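Local coordinates for sporozoite-specific SAG protein (Toxoplasma gondii, PDB 2WNK), which is a SAG2-related surface antigen of the sporozoite stage, built from two SRS domains and probably displayed on the parasite surface, at residues A[89-94]-A[128-133]; A[65-70]-A[83-88]; A[95-100]-A[122-127]. One frame throughout, in Å; residues are numbered along the deposited sequence.

Interactions 2 and 3 lie in the N-terminal SRS domain; interaction 1 lies where that domain meets the linker to the second, and no ligand site is involved. Interactions 2 and 3 are strand pairings in two different sheets that face each other, their centres about 13 Å apart. Leu84 CD2 meets Ile125 CD1 at 3.7 Å and Leu68 CD2 meets Phe98 CE1 at 3.9 Å, so the two share one apolar core. Interaction 1, its centre about 17 Å from that of interaction 3, prolongs the strand pair beyond its end: Thr94 O lies 2.8 Å from Val127 N, probably hydrogen-bonded. Residues 83-88 run straight into 89-94, linking interaction 2 to interaction 1.

Interaction 1: A[89-94]-A[128-133]; sequences LPEAET and KAAPQA
Glu91 and Gln132 meet at the outer end of this contact, their side chains crossing at about a right angle and the carboxylate and amide planes turned 80° apart. Gln132 NE2 reaches Glu91 OE1 at 2.8 Å, but the N-H points well off the oxygen and the bond is weak. A water ties the same two groups together: it donates to Glu91 OE2 and weakly accepts from Gln132 NE2. Both chains bend at chi2, and their polar ends meet, although Glu91 starts from a CB that points away from the partner segment.

The firmer link is in the backbone, where Ala130 N donates to Pro90 O at 2.9 Å in a fairly straight bond (162°). Leu89 supplies the apolar part of the contact. Its CB packs 3.9 Å from Ala130 CB and also lies 3.6 Å from Lys128 O, while CD1 is 4.1 Å from Pro131 CD. Ala129 CB is pressed against polypeptide, 3.4 Å from Glu91 O and close to Glu93 N.

At the other end Glu93 and Lys128 lie side by side, pointing the same way. The touch is between Glu93 OE1 and the aliphatic Lys128 CD, at 3.7 Å; the opposite charges stay apart, and Lys128 NZ instead forms a salt bridge with Glu18. Glu93 OE1 takes a water that in turn accepts from Ala129 N.

The contact joins the loop between strands 80-86 and 94-101 to the linker leaving strand 121-127 for the second SRS domain. Leu89 also touches Val17 of strand 12-17 and Val127 of strand 121-127, while farther along the linker Pro131 rests on Val157 of strand 152-158.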
loop_
_atom_site.group_PDB
_atom_site.type_symbol
_atom_site.label_atom_id
_atom_site.label_comp_id
_atom_site.label_asym_id
_atom_site.label_seq_id
_atom_site.Cartn_x
_atom_site.Cartn_y
_atom_site.Cartn_z
ATOM N N LEU A 89 7.064 2.174 -2.872
ATOM C CA LEU A 89 6.283 3.413 -3.025
ATOM C C LEU A 89 7.205 4.624 -3.122
ATOM O O LEU A 89 8.275 4.648 -2.523
ATOM C CB LEU A 89 5.259 3.605 -1.893
ATOM C CG LEU A 89 4.165 2.542 -1.728
ATOM C CD1 LEU A 89 3.257 2.849 -0.561
ATOM C CD2 LEU A 89 3.351 2.507 -2.994
ATOM N N PRO A 90 6.798 5.614 -3.903
ATOM C CA PRO A 90 7.632 6.794 -4.092
ATOM C C PRO A 90 7.674 7.629 -2.811
ATOM O O PRO A 90 6.819 7.478 -1.943
ATOM C CB PRO A 90 6.909 7.555 -5.207
ATOM C CG PRO A 90 5.486 7.139 -5.086
ATOM C CD PRO A 90 5.514 5.703 -4.624
ATOM N N GLU A 91 8.620 8.550 -2.702
ATOM C CA GLU A 91 8.657 9.331 -1.465
ATOM C C GLU A 91 7.523 10.337 -1.382
ATOM O O GLU A 91 7.117 10.719 -0.282
ATOM C CB GLU A 91 9.996 10.017 -1.214
ATOM C CG GLU A 91 10.297 10.096 0.314
ATOM C CD GLU A 91 9.945 8.786 1.061
ATOM O OE1 GLU A 91 8.934 8.739 1.809
ATOM O OE2 GLU A 91 10.670 7.782 0.886
ATOM N N ALA A 92 7.035 10.781 -2.542
ATOM C CA ALA A 92 5.891 11.665 -2.595
ATOM C C ALA A 92 4.785 11.027 -3.431
ATOM O O ALA A 92 5.059 10.380 -4.428
ATOM C CB ALA A 92 6.282 12.998 -3.206
ATOM N N GLU A 93 3.545 11.245 -3.016
ATOM C CA GLU A 93 2.371 10.795 -3.762
ATOM C C GLU A 93 2.407 11.346 -5.178
ATOM O O GLU A 93 2.694 12.545 -5.385
ATOM C CB GLU A 93 1.123 11.307 -3.047
ATOM C CG GLU A 93 -0.132 11.336 -3.852
ATOM C CD GLU A 93 -1.365 11.507 -2.995
ATOM O OE1 GLU A 93 -1.402 10.936 -1.891
ATOM O OE2 GLU A 93 -2.304 12.218 -3.414
ATOM N N THR A 94 2.108 10.496 -6.153
ATOM C CA THR A 94 2.052 10.998 -7.507
ATOM C C THR A 94 1.067 10.219 -8.352
ATOM O O THR A 94 0.446 9.233 -7.894
ATOM C CB THR A 94 3.442 10.987 -8.124
ATOM O OG1 THR A 94 3.410 11.711 -9.370
ATOM C CG2 THR A 94 3.916 9.576 -8.286
ATOM N N LYS A 128 0.317 6.285 -3.659
ATOM C CA LYS A 128 0.498 6.987 -2.377
ATOM C C LYS A 128 1.966 7.009 -1.972
ATOM O O LYS A 128 2.755 6.178 -2.455
ATOM C CB LYS A 128 -0.316 6.296 -1.280
ATOM C CG LYS A 128 -1.826 6.291 -1.529
ATOM C CD LYS A 128 -2.449 7.550 -0.958
ATOM C CE LYS A 128 -3.936 7.680 -1.261
ATOM N NZ LYS A 128 -4.754 6.895 -0.291
ATOM N N ALA A 129 2.342 7.952 -1.099
ATOM C CA ALA A 129 3.730 8.066 -0.677
ATOM C C ALA A 129 4.052 6.929 0.307
ATOM O O ALA A 129 3.167 6.449 0.997
ATOM C CB ALA A 129 4.004 9.427 -0.023
ATOM N N ALA A 130 5.306 6.487 0.343
ATOM C CA ALA A 130 5.746 5.465 1.274
ATOM C C ALA A 130 5.530 5.953 2.706
ATOM O O ALA A 130 5.902 7.076 3.019
ATOM C CB ALA A 130 7.215 5.213 1.074
ATOM N N PRO A 131 4.935 5.113 3.574
ATOM C CA PRO A 131 4.843 5.528 4.993
ATOM C C PRO A 131 6.247 5.639 5.590
ATOM O O PRO A 131 7.174 4.884 5.213
ATOM C CB PRO A 131 4.071 4.390 5.680
ATOM C CG PRO A 131 3.521 3.533 4.598
ATOM C CD PRO A 131 4.252 3.827 3.305
ATOM N N GLN A 132 6.424 6.582 6.508
ATOM C CA GLN A 132 7.717 6.744 7.159
ATOM C C GLN A 132 7.671 5.952 8.452
ATOM O O GLN A 132 7.543 6.508 9.534
ATOM C CB GLN A 132 8.015 8.222 7.457
ATOM C CG GLN A 132 8.445 9.017 6.195
ATOM C CD GLN A 132 9.858 8.661 5.669
ATOM O OE1 GLN A 132 10.853 8.695 6.419
ATOM N NE2 GLN A 132 9.950 8.348 4.380
ATOM N N ALA A 133 7.726 4.633 8.303
ATOM C CA ALA A 133 7.708 3.745 9.486
ATOM C C ALA A 133 8.320 2.436 9.120
ATOM O O ALA A 133 8.303 2.070 7.950
ATOM C CB ALA A 133 6.253 3.513 10.046
HETATM O O HOH W 1 11.561 6.327 2.835
HETATM O O HOH W 2 0.184 9.908 0.014
#

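Interaction 2: A[65-70]-A[83-88]; sequences SASLAQ and TLTVDA
Leu68 and Leu84 face each other across an antiparallel beta hairpin, a non-hydrogen-bonded pair whose side chains enter the core of the N-terminal SRS domain. Following Leu68 outward, CB lies 4.2 Å from Thr83 O. CG, anti to the backbone N (chi1 -170°), stays at a similar distance from that oxygen. CD1 comes in closer to Thr83 O and also packs 3.9 Å from Leu84 CB, whereas CD2 belongs to the deeper core and meets Phe98 of the facing sheet. Leu84 crosses it at about a right angle and sends its own CD1 back over the partner backbone, 3.5 Å from Ser67 O. Each leucine thus uses one methyl against the neighbouring strand's peptide.

The strands 66-70 and 83-86 run at 164° to each other. Ser67 and Thr85 exchange two backbone hydrogen bonds, as do Ala69 and Thr83, and CA-H...O contacts fill in between, such as Leu68 CA to Thr83 O. Past the regular pairing Ser65 O still receives Asp87 N at 2.8 Å, with a weak, longer bond from Ala88 N. In this way the hydrogen bonding carries on past the open end of the hairpin, away from its connecting turn.

On the face opposite the leucines lie Ser67, Ala69, Thr83 and Thr85. Strand 80-86 is the middle one of its three-stranded sheet, with Leu84 and Val86 bonded by backbone to strand 22-28 and the turn before it, while Leu68 O is held by Tyr39 OH. On the face of Ser67, Thr83 and Thr85 sits a water: it donates to Thr83 O at 2.8 Å, bonds Thr85 OG1 at 2.9 Å, and makes a weak 3.4 Å bond with Ser67 OG.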
loop_
_atom_site.group_PDB
_atom_site.type_symbol
_atom_site.label_atom_id
_atom_site.label_comp_id
_atom_site.label_asym_id
_atom_site.label_seq_id
_atom_site.Cartn_x
_atom_site.Cartn_y
_atom_site.Cartn_z
ATOM N N SER A 65 10.749 1.867 -8.894
ATOM C CA SER A 65 10.717 0.410 -8.827
ATOM C C SER A 65 9.305 -0.102 -9.111
ATOM O O SER A 65 8.554 -0.433 -8.213
ATOM C CB SER A 65 11.263 -0.128 -7.487
ATOM O OG SER A 65 10.841 0.661 -6.394
ATOM N N ALA A 66 8.947 -0.107 -10.384
ATOM C CA ALA A 66 7.617 -0.486 -10.806
ATOM C C ALA A 66 7.758 -1.152 -12.167
ATOM O O ALA A 66 8.791 -1.021 -12.821
ATOM C CB ALA A 66 6.751 0.733 -10.916
ATOM N N SER A 67 6.726 -1.874 -12.575
ATOM C CA SER A 67 6.705 -2.446 -13.901
ATOM C C SER A 67 5.277 -2.552 -14.403
ATOM O O SER A 67 4.365 -2.701 -13.601
ATOM C CB SER A 67 7.336 -3.843 -13.853
ATOM O OG SER A 67 6.607 -4.663 -12.962
ATOM N N LEU A 68 5.108 -2.486 -15.730
ATOM C CA LEU A 68 3.833 -2.708 -16.387
ATOM C C LEU A 68 3.982 -3.920 -17.304
ATOM O O LEU A 68 4.899 -3.949 -18.136
ATOM C CB LEU A 68 3.466 -1.510 -17.279
ATOM C CG LEU A 68 2.062 -1.418 -17.879
ATOM C CD1 LEU A 68 0.946 -1.189 -16.823
ATOM C CD2 LEU A 68 2.071 -0.289 -18.901
ATOM N N ALA A 69 3.065 -4.876 -17.167
ATOM C CA ALA A 69 2.979 -6.039 -18.072
ATOM C C ALA A 69 1.726 -5.934 -18.925
ATOM O O ALA A 69 0.758 -5.289 -18.538
ATOM C CB ALA A 69 2.965 -7.340 -17.282
ATOM N N GLN A 70 1.761 -6.575 -20.093
ATOM C CA GLN A 70 0.646 -6.573 -21.027
ATOM C C GLN A 70 0.341 -8.004 -21.418
ATOM O O GLN A 70 1.260 -8.795 -21.613
ATOM C CB GLN A 70 1.037 -5.818 -22.292
ATOM C CG GLN A 70 -0.059 -5.763 -23.342
ATOM C CD GLN A 70 0.409 -5.155 -24.676
ATOM O OE1 GLN A 70 1.070 -5.818 -25.475
ATOM N NE2 GLN A 70 0.038 -3.913 -24.929
ATOM N N THR A 83 -1.022 -4.964 -16.190
ATOM C CA THR A 83 -0.711 -5.154 -14.760
ATOM C C THR A 83 0.398 -4.199 -14.371
ATOM O O THR A 83 1.505 -4.299 -14.880
ATOM C CB THR A 83 -0.267 -6.626 -14.488
ATOM O OG1 THR A 83 -1.287 -7.494 -14.963
ATOM C CG2 THR A 83 -0.089 -6.880 -13.000
ATOM N N LEU A 84 0.105 -3.266 -13.464
ATOM C CA LEU A 84 1.111 -2.346 -13.001
ATOM C C LEU A 84 1.467 -2.805 -11.604
ATOM O O LEU A 84 0.599 -2.856 -10.721
ATOM C CB LEU A 84 0.578 -0.907 -12.933
ATOM C CG LEU A 84 1.638 0.038 -12.339
ATOM C CD1 LEU A 84 2.686 0.367 -13.421
ATOM C CD2 LEU A 84 1.002 1.335 -11.722
ATOM N N THR A 85 2.738 -3.158 -11.419
ATOM C CA THR A 85 3.245 -3.540 -10.120
ATOM C C THR A 85 4.114 -2.439 -9.571
ATOM O O THR A 85 4.987 -1.935 -10.272
ATOM C CB THR A 85 4.106 -4.791 -10.241
ATOM O OG1 THR A 85 3.281 -5.867 -10.683
ATOM C CG2 THR A 85 4.706 -5.168 -8.875
ATOM N N VAL A 86 3.859 -2.031 -8.327
ATOM C CA VAL A 86 4.662 -1.000 -7.680
ATOM C C VAL A 86 5.413 -1.612 -6.495
ATOM O O VAL A 86 4.848 -1.780 -5.408
ATOM C CB VAL A 86 3.804 0.179 -7.210
ATOM C CG1 VAL A 86 4.693 1.259 -6.627
ATOM C CG2 VAL A 86 2.990 0.740 -8.387
ATOM N N ASP A 87 6.688 -1.918 -6.732
ATOM C CA ASP A 87 7.543 -2.684 -5.822
ATOM C C ASP A 87 7.923 -1.847 -4.590
ATOM O O ASP A 87 7.991 -2.361 -3.473
ATOM C CB ASP A 87 8.819 -3.165 -6.562
ATOM C CG ASP A 87 8.524 -4.195 -7.678
ATOM O OD1 ASP A 87 7.819 -5.178 -7.408
ATOM O OD2 ASP A 87 8.985 -4.016 -8.835
ATOM N N ALA A 88 8.186 -0.559 -4.797
ATOM C CA ALA A 88 8.466 0.351 -3.687
ATOM C C ALA A 88 7.683 1.627 -3.921
ATOM O O ALA A 88 7.592 2.086 -5.067
ATOM C CB ALA A 88 9.971 0.649 -3.584
HETATM O O HOH W 3 3.457 -5.884 -13.606
#

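Interaction 3: A[95-100]-A[122-127]; sequences SVFFLC and GVHILV
Phe98 and Ile125 form the apolar centre of this antiparallel strand pair, on the inward face of a mixed four-stranded sheet in the N-terminal SRS domain. Ile125 CD1 comes to the edge of the Phe98 ring, in its plane, 3.7 Å from CE2. Val123 lies directly across from Phe98, and its CG1 also approaches the ring edge. Next along, Val96 puts CG2 3.9 Å from Ile125 CB, the two side chains crossing obliquely. Phe98 also meets the ring of Phe26 and touches Val47. Cys100, in a disulfide with Cys28, brings SG near Val123 CG2 and so ties this sheet to strand 22-28 of the other.

Between the faces runs the backbone pairing, with strands 95-100 and 122-127 at 162°. Val96 with Ile125 and Phe98 with Val123 each make two hydrogen bonds, the straightest being Ile125 N to Val96 O (173°).

On the outward face Phe97 and His124 lie side by side, pointing the same way. Their planes are nearly parallel, 16° apart, yet so offset that the rings barely overlap, the centroids being 4.7 Å apart. Phe97 CE1 comes within 3.2 Å of His124 CD2. His124 reaches diagonally across to Ser95 of the partner strand, which meets the imidazole at the ring edge: Ser95 OG and His124 NE2 are hydrogen-bonded at 2.7 Å, and Leu126 CD1 covers the same hydroxyl oxygen from 3.4 Å.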
loop_
_atom_site.group_PDB
_atom_site.type_symbol
_atom_site.label_atom_id
_atom_site.label_comp_id
_atom_site.label_asym_id
_atom_site.label_seq_id
_atom_site.Cartn_x
_atom_site.Cartn_y
_atom_site.Cartn_z
ATOM N N SER A 95 0.917 10.671 -9.590
ATOM C CA SER A 95 -0.095 10.111 -10.474
ATOM C C SER A 95 0.545 9.699 -11.794
ATOM O O SER A 95 1.373 10.424 -12.359
ATOM C CB SER A 95 -1.184 11.139 -10.770
ATOM O OG SER A 95 -2.078 11.300 -9.682
ATOM N N VAL A 96 0.166 8.531 -12.299
ATOM C CA VAL A 96 0.452 8.183 -13.675
ATOM C C VAL A 96 -0.859 7.963 -14.453
ATOM O O VAL A 96 -1.887 7.648 -13.873
ATOM C CB VAL A 96 1.399 6.973 -13.842
ATOM C CG1 VAL A 96 2.774 7.280 -13.162
ATOM C CG2 VAL A 96 0.809 5.701 -13.253
ATOM N N PHE A 97 -0.780 8.093 -15.760
ATOM C CA PHE A 97 -1.960 8.013 -16.627
ATOM C C PHE A 97 -1.690 7.167 -17.825
ATOM O O PHE A 97 -0.542 7.089 -18.331
ATOM C CB PHE A 97 -2.347 9.422 -17.135
ATOM C CG PHE A 97 -2.676 10.397 -16.058
ATOM C CD1 PHE A 97 -3.982 10.512 -15.623
ATOM C CD2 PHE A 97 -1.684 11.175 -15.463
ATOM C CE1 PHE A 97 -4.310 11.425 -14.634
ATOM C CE2 PHE A 97 -2.010 12.095 -14.481
ATOM C CZ PHE A 97 -3.308 12.213 -14.069
ATOM N N PHE A 98 -2.774 6.531 -18.324
ATOM C CA PHE A 98 -2.741 5.926 -19.637
ATOM C C PHE A 98 -4.000 6.278 -20.410
ATOM O O PHE A 98 -5.002 6.730 -19.807
ATOM C CB PHE A 98 -2.705 4.389 -19.497
ATOM C CG PHE A 98 -1.544 3.908 -18.664
ATOM C CD1 PHE A 98 -0.277 3.783 -19.242
ATOM C CD2 PHE A 98 -1.711 3.633 -17.308
ATOM C CE1 PHE A 98 0.822 3.348 -18.515
ATOM C CE2 PHE A 98 -0.615 3.211 -16.550
ATOM C CZ PHE A 98 0.653 3.074 -17.158
ATOM N N LEU A 99 -3.969 6.064 -21.732
ATOM C CA LEU A 99 -5.200 6.059 -22.497
ATOM C C LEU A 99 -5.416 4.711 -23.161
ATOM O O LEU A 99 -4.450 4.083 -23.625
ATOM C CB LEU A 99 -5.124 7.102 -23.618
ATOM C CG LEU A 99 -5.167 8.518 -23.028
ATOM C CD1 LEU A 99 -4.751 9.562 -24.066
ATOM C CD2 LEU A 99 -6.577 8.831 -22.477
ATOM N N CYS A 100 -6.685 4.330 -23.303
ATOM C CA CYS A 100 -7.075 3.197 -24.121
ATOM C C CYS A 100 -7.690 3.833 -25.367
ATOM O O CYS A 100 -8.606 4.661 -25.247
ATOM C CB CYS A 100 -8.138 2.365 -23.398
ATOM S SG CYS A 100 -7.564 1.512 -21.866
ATOM N N GLY A 122 -9.659 6.991 -20.265
ATOM C CA GLY A 122 -8.451 7.324 -19.509
ATOM C C GLY A 122 -8.342 6.436 -18.266
ATOM O O GLY A 122 -9.354 6.024 -17.690
ATOM N N VAL A 123 -7.108 6.112 -17.904
ATOM C CA VAL A 123 -6.799 5.335 -16.709
ATOM C C VAL A 123 -5.881 6.173 -15.857
ATOM O O VAL A 123 -4.815 6.592 -16.332
ATOM C CB VAL A 123 -6.047 4.071 -17.076
ATOM C CG1 VAL A 123 -5.593 3.329 -15.784
ATOM C CG2 VAL A 123 -6.949 3.171 -17.896
ATOM N N HIS A 124 -6.325 6.486 -14.644
ATOM C CA HIS A 124 -5.552 7.311 -13.734
ATOM C C HIS A 124 -5.155 6.422 -12.553
ATOM O O HIS A 124 -6.041 5.861 -11.884
ATOM C CB HIS A 124 -6.397 8.450 -13.227
ATOM C CG HIS A 124 -5.736 9.234 -12.141
ATOM N ND1 HIS A 124 -6.416 9.673 -11.029
ATOM C CD2 HIS A 124 -4.445 9.608 -11.965
ATOM C CE1 HIS A 124 -5.581 10.312 -10.226
ATOM N NE2 HIS A 124 -4.380 10.289 -10.772
ATOM N N ILE A 125 -3.856 6.295 -12.311
ATOM C CA ILE A 125 -3.391 5.521 -11.160
ATOM C C ILE A 125 -2.717 6.482 -10.192
ATOM O O ILE A 125 -1.712 7.122 -10.547
ATOM C CB ILE A 125 -2.441 4.386 -11.547
ATOM C CG1 ILE A 125 -3.129 3.426 -12.543
ATOM C CG2 ILE A 125 -1.985 3.671 -10.266
ATOM C CD1 ILE A 125 -2.181 2.426 -13.241
ATOM N N LEU A 126 -3.312 6.607 -9.009
ATOM C CA LEU A 126 -2.760 7.417 -7.917
ATOM C C LEU A 126 -1.874 6.530 -7.033
ATOM O O LEU A 126 -2.329 5.523 -6.505
ATOM C CB LEU A 126 -3.885 8.018 -7.080
ATOM C CG LEU A 126 -3.332 8.910 -5.950
ATOM C CD1 LEU A 126 -2.575 10.081 -6.512
ATOM C CD2 LEU A 126 -4.393 9.365 -4.950
ATOM N N VAL A 127 -0.609 6.892 -6.889
ATOM C CA VAL A 127 0.304 6.093 -6.089
ATOM C C VAL A 127 0.631 6.875 -4.804
ATOM O O VAL A 127 1.130 8.004 -4.852
ATOM C CB VAL A 127 1.573 5.760 -6.874
ATOM C CG1 VAL A 127 2.497 4.895 -6.039
ATOM C CG2 VAL A 127 1.217 5.035 -8.191
#